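Local coordinates for protein Fe(2+) transporter FeoB (Legionella pneumophila, PDB 3IBY) that probably transports ferrous iron across the bacterial inner membrane in a GTP-driven uptake system, the part described here being its cytosolic GTP-binding portion, at residues H95-L100 and Q244-I249; H3-G8 and I80-D85. All coordinates share one frame; numbering follows the deposited sequence.

Contact 1 (H95-L100 and Q244-I249)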
ATOM      1  N   HIS A  95       9.289  -2.194  11.893  1.00 13.31           N
ATOM      2  CA  HIS A  95       9.193  -0.772  11.577  1.00 12.40           C
ATOM      3  C   HIS A  95       7.802  -0.531  11.141  1.00 12.45           C
ATOM      4  O   HIS A  95       7.586   0.016  10.056  1.00 14.37           O
ATOM      5  CB  HIS A  95      10.169  -0.379  10.470  1.00 11.79           C
ATOM      6  CG  HIS A  95      11.598  -0.596  10.842  1.00 11.10           C
ATOM      7  ND1 HIS A  95      12.360  -1.594  10.283  1.00  9.68           N
ATOM      8  CD2 HIS A  95      12.385   0.009  11.764  1.00  9.64           C
ATOM      9  CE1 HIS A  95      13.577  -1.554  10.796  1.00 10.52           C
ATOM     10  NE2 HIS A  95      13.618  -0.595  11.699  1.00 10.51           N
ATOM     11  N   LEU A  96       6.875  -0.965  11.991  1.00 11.58           N
ATOM     12  CA  LEU A  96       5.456  -0.955  11.734  1.00 10.97           C
ATOM     13  C   LEU A  96       4.974   0.442  11.436  1.00 10.89           C
ATOM     14  O   LEU A  96       4.367   0.680  10.411  1.00 11.77           O
ATOM     15  CB  LEU A  96       4.721  -1.522  12.947  1.00 10.82           C
ATOM     16  CG  LEU A  96       3.255  -1.877  12.741  1.00 11.35           C
ATOM     17  CD1 LEU A  96       3.130  -2.968  11.653  1.00  8.88           C
ATOM     18  CD2 LEU A  96       2.596  -2.265  14.082  1.00  8.41           C
ATOM     19  N   GLU A  97       5.276   1.385  12.298  1.00 11.07           N
ATOM     20  CA  GLU A  97       4.720   2.707  12.140  1.00 11.25           C
ATOM     21  C   GLU A  97       5.102   3.362  10.809  1.00 11.46           C
ATOM     22  O   GLU A  97       4.241   4.014  10.155  1.00 11.20           O
ATOM     23  CB  GLU A  97       5.132   3.596  13.290  1.00 11.29           C
ATOM     24  CG  GLU A  97       4.360   4.887  13.309  1.00 12.32           C
ATOM     25  CD  GLU A  97       4.493   5.630  14.626  1.00 11.65           C
ATOM     26  OE1 GLU A  97       3.928   6.737  14.737  1.00 11.87           O
ATOM     27  OE2 GLU A  97       5.167   5.113  15.533  1.00 11.14           O
ATOM     28  N   ARG A  98       6.362   3.199  10.391  1.00 11.09           N
ATOM     29  CA  ARG A  98       6.771   3.763   9.095  1.00 11.21           C
ATOM     30  C   ARG A  98       6.032   3.013   7.992  1.00 11.02           C
ATOM     31  O   ARG A  98       5.435   3.626   7.095  1.00 11.39           O
ATOM     32  CB  ARG A  98       8.275   3.704   8.872  1.00 11.36           C
ATOM     33  CG  ARG A  98       8.696   4.022   7.450  1.00 13.30           C
ATOM     34  CD  ARG A  98      10.247   4.231   7.244  1.00 15.67           C
ATOM     35  NE  ARG A  98      10.593   3.866   5.855  1.00 18.33           N
ATOM     36  CZ  ARG A  98      11.345   4.559   4.988  1.00 17.64           C
ATOM     37  NH1 ARG A  98      11.982   5.670   5.313  1.00 17.27           N
ATOM     38  NH2 ARG A  98      11.492   4.078   3.762  1.00 17.80           N
ATOM     39  N   HIS A  99       6.005   1.693   8.103  1.00 10.62           N
ATOM     40  CA  HIS A  99       5.574   0.857   6.997  1.00 10.63           C
ATOM     41  C   HIS A  99       4.100   0.984   6.724  1.00 11.17           C
ATOM     42  O   HIS A  99       3.666   0.793   5.598  1.00 11.57           O
ATOM     43  CB  HIS A  99       5.965  -0.591   7.224  1.00 10.71           C
ATOM     44  CG  HIS A  99       7.375  -0.897   6.854  1.00 10.04           C
ATOM     45  ND1 HIS A  99       8.395   0.022   6.982  1.00 10.45           N
ATOM     46  CD2 HIS A  99       7.940  -2.023   6.360  1.00  8.37           C
ATOM     47  CE1 HIS A  99       9.533  -0.530   6.589  1.00  9.71           C
ATOM     48  NE2 HIS A  99       9.280  -1.767   6.198  1.00  9.03           N
ATOM     49  N   LEU A 100       3.319   1.336   7.740  1.00 11.47           N
ATOM     50  CA  LEU A 100       1.886   1.542   7.570  1.00 10.85           C
ATOM     51  C   LEU A 100       1.535   2.875   6.893  1.00 10.98           C
ATOM     52  O   LEU A 100       0.358   3.156   6.590  1.00 11.04           O
ATOM     53  CB  LEU A 100       1.219   1.511   8.929  1.00 11.24           C
ATOM     54  CG  LEU A 100       1.117   0.129   9.531  1.00 11.62           C
ATOM     55  CD1 LEU A 100       0.619   0.245  10.961  1.00 11.06           C
ATOM     56  CD2 LEU A 100       0.200  -0.712   8.686  1.00 12.01           C
ATOM     57  N   GLN A 244      -1.049  10.628  12.508  1.00  8.70           N
ATOM     58  CA  GLN A 244      -1.661  10.539  13.862  1.00  9.06           C
ATOM     59  C   GLN A 244      -2.463   9.243  14.013  1.00  8.04           C
ATOM     60  O   GLN A 244      -2.373   8.571  15.036  1.00  6.26           O
ATOM     61  CB  GLN A 244      -2.523  11.745  14.157  1.00  9.52           C
ATOM     62  CG  GLN A 244      -1.761  12.943  14.676  1.00 13.99           C
ATOM     63  CD  GLN A 244      -2.707  14.112  14.937  1.00 20.43           C
ATOM     64  OE1 GLN A 244      -3.308  14.656  13.988  1.00 25.45           O
ATOM     65  NE2 GLN A 244      -2.869  14.497  16.222  1.00 22.82           N
ATOM     66  N   LYS A 245      -3.189   8.885  12.952  1.00  7.31           N
ATOM     67  CA  LYS A 245      -4.018   7.709  12.957  1.00  7.32           C
ATOM     68  C   LYS A 245      -3.111   6.495  13.016  1.00  7.46           C
ATOM     69  O   LYS A 245      -3.452   5.461  13.602  1.00  6.86           O
ATOM     70  CB  LYS A 245      -4.877   7.655  11.677  1.00  7.42           C
ATOM     71  CG  LYS A 245      -5.957   6.507  11.622  1.00  8.10           C
ATOM     72  CD  LYS A 245      -6.951   6.556  12.842  1.00  9.51           C
ATOM     73  CE  LYS A 245      -8.048   5.450  12.865  1.00  8.56           C
ATOM     74  NZ  LYS A 245      -9.045   5.695  13.960  1.00  8.18           N
ATOM     75  N   ILE A 246      -1.961   6.608  12.365  1.00  6.96           N
ATOM     76  CA  ILE A 246      -1.098   5.463  12.267  1.00  7.01           C
ATOM     77  C   ILE A 246      -0.397   5.314  13.601  1.00  6.95           C
ATOM     78  O   ILE A 246      -0.287   4.196  14.086  1.00  6.40           O
ATOM     79  CB  ILE A 246      -0.084   5.615  11.137  1.00  6.64           C
ATOM     80  CG1 ILE A 246      -0.787   5.386   9.824  1.00  6.99           C
ATOM     81  CG2 ILE A 246       1.053   4.648  11.286  1.00  4.84           C
ATOM     82  CD1 ILE A 246       0.032   5.895   8.690  1.00  6.36           C
ATOM     83  N   HIS A 247       0.093   6.433  14.162  1.00  7.26           N
ATOM     84  CA  HIS A 247       0.729   6.443  15.494  1.00  8.09           C
ATOM     85  C   HIS A 247      -0.268   5.885  16.497  1.00  7.99           C
ATOM     86  O   HIS A 247       0.060   5.064  17.305  1.00  8.00           O
ATOM     87  CB  HIS A 247       1.169   7.853  15.913  1.00  7.96           C
ATOM     88  CG  HIS A 247       1.881   7.914  17.235  1.00  9.21           C
ATOM     89  ND1 HIS A 247       3.244   7.735  17.363  1.00 11.07           N
ATOM     90  CD2 HIS A 247       1.421   8.174  18.487  1.00 10.46           C
ATOM     91  CE1 HIS A 247       3.589   7.862  18.634  1.00 11.04           C
ATOM     92  NE2 HIS A 247       2.503   8.135  19.337  1.00 11.21           N
ATOM     93  N   GLU A 248      -1.505   6.289  16.388  1.00  8.65           N
ATOM     94  CA  GLU A 248      -2.498   5.780  17.300  1.00 10.26           C
ATOM     95  C   GLU A 248      -2.695   4.260  17.131  1.00 10.23           C
ATOM     96  O   GLU A 248      -2.798   3.561  18.119  1.00 10.62           O
ATOM     97  CB  GLU A 248      -3.801   6.626  17.229  1.00 10.31           C
ATOM     98  CG  GLU A 248      -5.110   5.880  17.247  1.00 11.51           C
ATOM     99  CD  GLU A 248      -6.300   6.799  16.935  1.00 15.03           C
ATOM    100  OE1 GLU A 248      -7.408   6.250  16.747  1.00 16.19           O
ATOM    101  OE2 GLU A 248      -6.128   8.054  16.852  1.00 16.96           O
ATOM    102  N   ILE A 249      -2.691   3.738  15.917  1.00 10.32           N
ATOM    103  CA  ILE A 249      -2.835   2.282  15.736  1.00 10.98           C
ATOM    104  C   ILE A 249      -1.644   1.526  16.296  1.00 11.35           C
ATOM    105  O   ILE A 249      -1.798   0.423  16.836  1.00 11.54           O
ATOM    106  CB  ILE A 249      -3.003   1.884  14.239  1.00 11.39           C
ATOM    107  CG1 ILE A 249      -4.432   2.160  13.789  1.00 11.76           C
ATOM    108  CG2 ILE A 249      -2.642   0.395  13.986  1.00 10.74           C
ATOM    109  CD1 ILE A 249      -4.521   2.555  12.331  1.00 13.69           C
TER
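Glu-97 and His-247 both set CG anti to their own backbone N (chi1 -169° in the glutamate), and these two torsions start the side chains on the paths by which a carboxylate and an imidazole meet between helices 96-106 and 234-253. Beyond CG the glutamate runs on extended, crossing the histidine obliquely. His-247 ND1 donates to Glu-97 OE1 over 2.9 Å, in a bond that is bent at the hydrogen (142°). The acceptor lies close to the imidazole plane, at the ring edge, while the donor meets OE1 on its syn side; the carboxylate is turned well out of the plane of the ring. A negative carboxylate here would be expected to favour the protonated imidazole, although the charge itself is not seen. Tyr-243, one turn earlier on helix 234-253, brings its ring against that of His-247 and also touches Glu-97.

Beside this polar bridge, Ile-246 supplies the apolar half of the contact. Its CG2 branch meets Glu-97 CG and, at 3.9 Å, Leu-100 CB, and it also rests on Glu-97 O. The other branch ends in CD1, which lies 3.5 Å from Leu-100 O. Leu-100 CD1 reaches more loosely toward Ile-249 CG2, and both of these residues also pack on Leu-139 of helix 132-139, which extends the apolar layer.

The axes of the two short segments approach to 9.4 Å with their directions 142° apart, and Ile-246 and Leu-100 pack between them. This helix pair, closer to antiparallel than parallel, has a buried aliphatic seam flanked by a His-carboxylate bond; it joins the P-loop NTPase fold of the G domain to helix 234-253, which probably belongs to the helical GDI domain.

Contact 2 (H3-G8 and I80-D85); sequences HALLIG and IDLEYD
Leu-82, where the chain leaves helical geometry after helix 70-81, begins the contact by bringing its CD1 methyl to 3.7 Å from Leu-5 CD2. The two leucines cross obliquely. Glu-83 follows at the margin, its carboxylate end leading away from strand 3-8.

Tyr-84 then presents one ring face to Leu-5. The methyl CD1 of Leu-5 sits over the centre of the ring as a CH-pi contact, and the two side chains cross at about a right angle; the modelled spacing is too tight to be read closely. Chi1 of 59° places Tyr-84 CG between the backbone N and the carbonyl carbon, which sets the start of the ring that lies against Leu-5. Its hydroxyl is hydrogen-bonded to Val-79 O, and Lys-111 makes a cation-pi contact with the ring.

Asp-85 closes the segment with two bonds to one residue. Its backbone N donates to His-3 O at 2.7 Å, and its OD2 accepts from His-3 N at 2.8 Å through the anti lone pair. Both are fairly straight, with N-H...O angles of 157° and 158°.

Together they clamp both backbone polar groups of His-3 at the point where strand 3-8 begins to pair with strand 86-92. The chemistry thus implies a division of labour: two polar bonds grip the backbone of His-3, while Leu-5 packs its methyls on Leu-82 and the tyrosine face.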
ATOM      1  N   HIS A   3      -4.563 -11.898 -10.199  1.00 12.13           N
ATOM      2  CA  HIS A   3      -3.320 -11.137 -10.332  1.00 12.14           C
ATOM      3  C   HIS A   3      -3.077 -10.250  -9.130  1.00 12.17           C
ATOM      4  O   HIS A   3      -3.905  -9.395  -8.772  1.00 11.81           O
ATOM      5  CB  HIS A   3      -3.367 -10.290 -11.614  1.00 12.50           C
ATOM      6  CG  HIS A   3      -2.172  -9.416 -11.811  1.00 11.64           C
ATOM      7  ND1 HIS A   3      -0.911  -9.762 -11.370  1.00 14.50           N
ATOM      8  CD2 HIS A   3      -2.038  -8.226 -12.420  1.00  9.92           C
ATOM      9  CE1 HIS A   3      -0.053  -8.810 -11.690  1.00 12.31           C
ATOM     10  NE2 HIS A   3      -0.717  -7.861 -12.318  1.00 12.94           N
ATOM     11  N   ALA A   4      -1.919 -10.450  -8.521  1.00 12.31           N
ATOM     12  CA  ALA A   4      -1.596  -9.806  -7.240  1.00 11.99           C
ATOM     13  C   ALA A   4      -0.360  -8.943  -7.381  1.00 11.55           C
ATOM     14  O   ALA A   4       0.672  -9.420  -7.809  1.00 11.47           O
ATOM     15  CB  ALA A   4      -1.379 -10.856  -6.175  1.00 11.37           C
ATOM     16  N   LEU A   5      -0.480  -7.661  -7.067  1.00 11.60           N
ATOM     17  CA  LEU A   5       0.700  -6.798  -6.952  1.00 11.55           C
ATOM     18  C   LEU A   5       1.324  -7.007  -5.563  1.00 11.57           C
ATOM     19  O   LEU A   5       0.594  -7.121  -4.577  1.00 10.58           O
ATOM     20  CB  LEU A   5       0.337  -5.323  -7.074  1.00 10.72           C
ATOM     21  CG  LEU A   5      -0.413  -4.864  -8.294  1.00 12.02           C
ATOM     22  CD1 LEU A   5      -0.681  -3.324  -8.212  1.00 11.32           C
ATOM     23  CD2 LEU A   5       0.355  -5.264  -9.549  1.00 11.53           C
ATOM     24  N   LEU A   6       2.660  -7.038  -5.504  1.00 12.20           N
ATOM     25  CA  LEU A   6       3.391  -7.110  -4.220  1.00 13.08           C
ATOM     26  C   LEU A   6       4.099  -5.763  -3.923  1.00 12.97           C
ATOM     27  O   LEU A   6       4.931  -5.279  -4.703  1.00 13.52           O
ATOM     28  CB  LEU A   6       4.379  -8.282  -4.263  1.00 13.26           C
ATOM     29  CG  LEU A   6       5.192  -8.715  -3.047  1.00 14.21           C
ATOM     30  CD1 LEU A   6       4.311  -9.275  -1.889  1.00 10.59           C
ATOM     31  CD2 LEU A   6       6.281  -9.746  -3.550  1.00 12.63           C
ATOM     32  N   ILE A   7       3.728  -5.154  -2.800  1.00 13.43           N
ATOM     33  CA  ILE A   7       4.112  -3.777  -2.481  1.00 13.27           C
ATOM     34  C   ILE A   7       4.601  -3.628  -1.054  1.00 13.24           C
ATOM     35  O   ILE A   7       4.023  -4.209  -0.124  1.00 13.87           O
ATOM     36  CB  ILE A   7       2.897  -2.807  -2.591  1.00 13.23           C
ATOM     37  CG1 ILE A   7       2.007  -3.204  -3.768  1.00 13.23           C
ATOM     38  CG2 ILE A   7       3.368  -1.376  -2.702  1.00 11.15           C
ATOM     39  CD1 ILE A   7       1.089  -2.104  -4.268  1.00 14.75           C
ATOM     40  N   GLY A   8       5.622  -2.797  -0.874  1.00 12.97           N
ATOM     41  CA  GLY A   8       6.040  -2.380   0.474  1.00 11.96           C
ATOM     42  C   GLY A   8       7.080  -1.268   0.470  1.00 11.69           C
ATOM     43  O   GLY A   8       7.345  -0.631  -0.538  1.00 12.05           O
ATOM     44  N   ILE A  80      -2.173   2.339 -10.474  1.00 11.55           N
ATOM     45  CA  ILE A  80      -3.266   2.831 -11.276  1.00 11.85           C
ATOM     46  C   ILE A  80      -3.230   2.193 -12.692  1.00 11.78           C
ATOM     47  O   ILE A  80      -4.281   1.884 -13.247  1.00 11.83           O
ATOM     48  CB  ILE A  80      -3.369   4.413 -11.222  1.00 12.22           C
ATOM     49  CG1 ILE A  80      -2.501   5.113 -12.279  1.00 14.96           C
ATOM     50  CG2 ILE A  80      -3.019   4.965  -9.838  1.00  9.50           C
ATOM     51  CD1 ILE A  80      -3.285   5.720 -13.460  1.00 14.85           C
ATOM     52  N   ASP A  81      -2.034   1.940 -13.237  1.00 11.76           N
ATOM     53  CA  ASP A  81      -1.855   1.502 -14.664  1.00 11.81           C
ATOM     54  C   ASP A  81      -2.225   0.057 -14.906  1.00 10.98           C
ATOM     55  O   ASP A  81      -2.688  -0.304 -15.961  1.00 10.00           O
ATOM     56  CB  ASP A  81      -0.381   1.612 -15.121  1.00 12.03           C
ATOM     57  CG  ASP A  81       0.051   3.033 -15.481  1.00 14.01           C
ATOM     58  OD1 ASP A  81      -0.779   3.989 -15.502  1.00 16.03           O
ATOM     59  OD2 ASP A  81       1.275   3.185 -15.721  1.00 15.69           O
ATOM     60  N   LEU A  82      -1.927  -0.786 -13.934  1.00 10.93           N
ATOM     61  CA  LEU A  82      -2.027  -2.212 -14.146  1.00 10.78           C
ATOM     62  C   LEU A  82      -3.416  -2.736 -13.790  1.00 10.94           C
ATOM     63  O   LEU A  82      -4.190  -2.155 -13.038  1.00  9.38           O
ATOM     64  CB  LEU A  82      -0.954  -2.984 -13.349  1.00 10.17           C
ATOM     65  CG  LEU A  82       0.554  -2.843 -13.713  1.00  9.98           C
ATOM     66  CD1 LEU A  82       1.388  -3.528 -12.642  1.00  5.04           C
ATOM     67  CD2 LEU A  82       1.006  -3.325 -15.176  1.00  4.84           C
ATOM     68  N   GLU A  83      -3.687  -3.877 -14.378  1.00 11.72           N
ATOM     69  CA  GLU A  83      -4.863  -4.616 -14.113  1.00 12.43           C
ATOM     70  C   GLU A  83      -4.515  -5.634 -13.091  1.00 11.44           C
ATOM     71  O   GLU A  83      -3.889  -6.604 -13.423  1.00 12.73           O
ATOM     72  CB  GLU A  83      -5.222  -5.330 -15.382  1.00 13.02           C
ATOM     73  CG  GLU A  83      -5.752  -4.425 -16.404  1.00 17.76           C
ATOM     74  CD  GLU A  83      -7.185  -4.061 -16.121  1.00 24.36           C
ATOM     75  OE1 GLU A  83      -7.955  -5.009 -15.823  1.00 28.38           O
ATOM     76  OE2 GLU A  83      -7.542  -2.845 -16.194  1.00 29.44           O
ATOM     77  N   TYR A  84      -4.959  -5.450 -11.868  1.00 11.24           N
ATOM     78  CA  TYR A  84      -4.699  -6.375 -10.793  1.00 10.32           C
ATOM     79  C   TYR A  84      -5.935  -6.573  -9.911  1.00 10.74           C
ATOM     80  O   TYR A  84      -6.778  -5.681  -9.790  1.00 11.38           O
ATOM     81  CB  TYR A  84      -3.530  -5.834  -9.972  1.00 10.92           C
ATOM     82  CG  TYR A  84      -3.717  -4.456  -9.350  1.00 10.54           C
ATOM     83  CD1 TYR A  84      -3.393  -3.281 -10.055  1.00 11.11           C
ATOM     84  CD2 TYR A  84      -4.184  -4.319  -8.051  1.00 10.34           C
ATOM     85  CE1 TYR A  84      -3.554  -2.022  -9.477  1.00  9.13           C
ATOM     86  CE2 TYR A  84      -4.337  -3.067  -7.473  1.00  9.24           C
ATOM     87  CZ  TYR A  84      -4.033  -1.928  -8.193  1.00  9.21           C
ATOM     88  OH  TYR A  84      -4.202  -0.704  -7.592  1.00  9.15           O
ATOM     89  N   ASP A  85      -6.032  -7.743  -9.286  1.00 10.90           N
ATOM     90  CA  ASP A  85      -7.197  -8.124  -8.522  1.00 10.98           C
ATOM     91  C   ASP A  85      -6.985  -7.839  -7.060  1.00 11.53           C
ATOM     92  O   ASP A  85      -7.943  -7.556  -6.351  1.00 11.92           O
ATOM     93  CB  ASP A  85      -7.526  -9.615  -8.722  1.00 10.81           C
ATOM     94  CG  ASP A  85      -7.804  -9.952 -10.165  1.00  9.96           C
ATOM     95  OD1 ASP A  85      -8.736  -9.323 -10.724  1.00  6.70           O
ATOM     96  OD2 ASP A  85      -7.074 -10.809 -10.734  1.00  7.15           O
TER

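How the contacts relate
Contact 2 comes first along the chain and closes before contact 1 opens. Their centres lie 23 Å apart on opposite sides of the chain's centre, and with nearest atoms about 6 Å apart they do not touch. Strand 86-92 relates them: it directly follows 80-85, pairs with strand 3-8, and at Ile-91 receives Leu-96 and Leu-100 of contact 1. The predicted GTP site is approached from both. Gly-8 of segment 3-8 is among the residues predicted to bind GTP, consistent with the start of the P-loop (Walker A), while the side chain of Leu-100 is about 8 Å from that of Asn-9. Contact 2 thus lies within the nucleotide-binding fold, and contact 1 joins that fold to helix 234-253.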